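Local coordinates for protein protocatechuate decarboxylase (Klebsiella pneumoniae, PDB 5O3M) that probably decarboxylates 3,4-dihydroxybenzoate (protocatechuate) to catechol, as a UbiD-family enzyme dependent on prenylated flavin, at residues I387-K392 / I419-D424. Sequence-based numbering, arbitrary orientation.
With 9JE (pentane-1,5-diol), chain H.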
loop_
_atom_site.group_PDB
_atom_site.type_symbol
_atom_site.label_atom_id
_atom_site.label_comp_id
_atom_site.label_asym_id
_atom_site.label_seq_id
_atom_site.Cartn_x
_atom_site.Cartn_y
_atom_site.Cartn_z
ATOM N N ILE A 387 -3.456 -11.474 22.511
ATOM C CA ILE A 387 -2.375 -12.384 22.134
ATOM C C ILE A 387 -2.989 -13.766 21.990
ATOM O O ILE A 387 -3.481 -14.342 22.972
ATOM C CB ILE A 387 -1.239 -12.408 23.180
ATOM C CG1 ILE A 387 -0.971 -11.015 23.775
ATOM C CG2 ILE A 387 0.035 -12.995 22.554
ATOM C CD1 ILE A 387 -0.515 -10.020 22.706
ATOM N N LEU A 388 -2.995 -14.297 20.773
ATOM C CA LEU A 388 -3.483 -15.649 20.536
ATOM C C LEU A 388 -2.300 -16.579 20.324
ATOM O O LEU A 388 -1.418 -16.306 19.495
ATOM C CB LEU A 388 -4.421 -15.700 19.329
ATOM C CG LEU A 388 -5.891 -15.358 19.585
ATOM C CD1 LEU A 388 -6.037 -13.973 20.198
ATOM C CD2 LEU A 388 -6.651 -15.448 18.288
ATOM N N GLN A 389 -2.289 -17.681 21.052
ATOM C CA GLN A 389 -1.273 -18.707 20.878
ATOM C C GLN A 389 -1.877 -19.882 20.122
ATOM O O GLN A 389 -2.839 -20.506 20.594
ATOM C CB GLN A 389 -0.721 -19.153 22.226
ATOM C CG GLN A 389 0.522 -20.014 22.147
ATOM C CD GLN A 389 0.781 -20.717 23.473
ATOM O OE1 GLN A 389 -0.092 -21.415 23.977
ATOM N NE2 GLN A 389 1.964 -20.507 24.055
ATOM N N VAL A 390 -1.313 -20.191 18.957
ATOM C CA VAL A 390 -1.865 -21.262 18.142
ATOM C C VAL A 390 -0.793 -22.316 17.892
ATOM O O VAL A 390 0.405 -22.101 18.101
ATOM C CB VAL A 390 -2.447 -20.733 16.814
ATOM C CG1 VAL A 390 -3.432 -19.592 17.085
ATOM C CG2 VAL A 390 -1.342 -20.254 15.892
ATOM N N LYS A 391 -1.249 -23.483 17.450
ATOM C CA LYS A 391 -0.366 -24.574 17.065
ATOM C C LYS A 391 -0.742 -25.028 15.668
ATOM O O LYS A 391 -1.854 -25.524 15.455
ATOM C CB LYS A 391 -0.468 -25.751 18.030
ATOM C CG LYS A 391 0.379 -26.923 17.603
ATOM C CD LYS A 391 0.320 -28.049 18.626
ATOM C CE LYS A 391 1.268 -29.160 18.209
ATOM N NZ LYS A 391 1.148 -30.361 19.070
ATOM N N LYS A 392 0.179 -24.872 14.728
ATOM C CA LYS A 392 -0.023 -25.413 13.395
ATOM C C LYS A 392 0.359 -26.886 13.422
ATOM O O LYS A 392 1.508 -27.227 13.707
ATOM C CB LYS A 392 0.790 -24.627 12.366
ATOM C CG LYS A 392 0.410 -23.151 12.286
ATOM C CD LYS A 392 1.188 -22.408 11.194
ATOM C CE LYS A 392 0.839 -20.905 11.197
ATOM N NZ LYS A 392 1.860 -20.074 10.395
ATOM N N ILE A 419 -2.070 -10.176 18.158
ATOM C CA ILE A 419 -0.736 -10.718 17.928
ATOM C C ILE A 419 -0.844 -12.232 17.953
ATOM O O ILE A 419 -1.375 -12.812 18.912
ATOM C CB ILE A 419 0.289 -10.215 18.953
ATOM C CG1 ILE A 419 0.327 -8.678 18.940
ATOM C CG2 ILE A 419 1.639 -10.794 18.642
ATOM C CD1 ILE A 419 1.238 -8.092 20.031
ATOM N N LEU A 420 -0.381 -12.864 16.882
ATOM C CA LEU A 420 -0.469 -14.303 16.703
ATOM C C LEU A 420 0.904 -14.908 16.929
ATOM O O LEU A 420 1.882 -14.449 16.328
ATOM C CB LEU A 420 -0.963 -14.651 15.297
ATOM C CG LEU A 420 -2.287 -14.020 14.917
ATOM C CD1 LEU A 420 -2.490 -14.151 13.420
ATOM C CD2 LEU A 420 -3.404 -14.721 15.662
ATOM N N VAL A 421 0.977 -15.933 17.793
ATOM C CA VAL A 421 2.235 -16.613 18.074
ATOM C C VAL A 421 2.011 -18.118 18.158
ATOM O O VAL A 421 0.892 -18.600 18.353
ATOM C CB VAL A 421 2.905 -16.100 19.371
ATOM C CG1 VAL A 421 3.176 -14.600 19.283
ATOM C CG2 VAL A 421 2.056 -16.459 20.615
ATOM N N ASP A 422 3.112 -18.857 18.040
ATOM C CA ASP A 422 3.096 -20.314 18.090
ATOM C C ASP A 422 3.175 -20.819 19.528
ATOM O O ASP A 422 3.348 -20.048 20.470
ATOM C CB ASP A 422 4.244 -20.868 17.250
ATOM C CG ASP A 422 4.057 -20.579 15.792
ATOM O OD1 ASP A 422 3.078 -21.117 15.248
ATOM O OD2 ASP A 422 4.845 -19.791 15.225
ATOM N N GLU A 423 3.083 -22.144 19.691
ATOM C CA GLU A 423 2.965 -22.732 21.016
ATOM C C GLU A 423 4.264 -22.697 21.807
ATOM O O GLU A 423 4.236 -23.043 22.986
ATOM C CB GLU A 423 2.466 -24.178 20.932
ATOM C CG GLU A 423 3.484 -25.166 20.381
ATOM C CD GLU A 423 3.415 -25.324 18.860
ATOM O OE1 GLU A 423 2.882 -24.432 18.160
ATOM O OE2 GLU A 423 3.908 -26.357 18.366
ATOM N N ASP A 424 5.385 -22.277 21.211
ATOM C CA ASP A 424 6.646 -22.159 21.941
ATOM C C ASP A 424 6.943 -20.725 22.376
ATOM O O ASP A 424 8.083 -20.410 22.730
ATOM C CB ASP A 424 7.814 -22.713 21.108
ATOM C CG ASP A 424 7.991 -21.973 19.782
ATOM O OD1 ASP A 424 7.101 -21.164 19.430
ATOM O OD2 ASP A 424 9.019 -22.189 19.098
HETATM C C02 9JE H . 7.248 -22.779 15.980
HETATM C C03 9JE H . 6.708 -23.889 16.864
HETATM C C04 9JE H . 7.701 -24.993 17.205
HETATM C C05 9JE H . 7.081 -25.750 18.405
HETATM C C06 9JE H . 7.940 -26.956 18.763
HETATM O O01 9JE H . 7.164 -23.300 14.673
HETATM O O07 9JE H . 9.254 -26.595 18.284
HETATM O O HOH W 1 2.555 -23.761 15.416
HETATM O O HOH W 2 4.139 -26.885 15.635
#
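Ile419 lies beside Ile387 where two parallel neighbouring strands pair, the two β-strands of a β-α-β unit in the C-terminal UbiD domain. Helix 400-411 makes the crossover between them. The Ile419 and Ile387 side chains run side by side and point the same way, with their CD1 methyls 3.7 Å apart. Ile433 of helix 430-439 packs against both. Ile419 O accepts the Leu388 N-H at 2.9 Å. Leu420 lies on the other face of the sheet with Leu388, where it packs on Gln401 and Ala405 of helix 400-411. The Leu420 CD2 methyl rests on Leu388 CB at 3.9 Å. Val421 grips the partner strand twice: its N donates to Leu388 O, and its O takes the Val390 N-H in a short, straight bond (2.8 Å, 169° at the hydrogen). Its side chain shares a face with Gln389, whose CG is anti to the backbone N (chi1 -169°). Gln389 CG lies 3.3 Å from Asp422 O. The extended chain carries NE2 on to the carbonyl of Val425, its hydrogen-bond partner.

Asp422, Glu423 and Asp424 line a pocket that holds pentane-1,5-diol, together with Arg440, Val485 and Lys490. Asp422 OD2 accepts from Val485 N. One water accepts the Lys392 N-H and sits between Asp422 OD1, 2.7 Å away, and Glu423 OE1. Glu423 is bent at chi2 (-90°), which turns its carboxylate back across the aliphatic chain of Lys391. The two charged ends stay apart, Lys391 NZ to Glu423 OE2 being 4.9 Å. A second water donates to Glu423 OE2 at 2.8 Å and, over a longer span, to Lys392 O. Asp424 OD2 forms a salt bridge with Arg440 NH2.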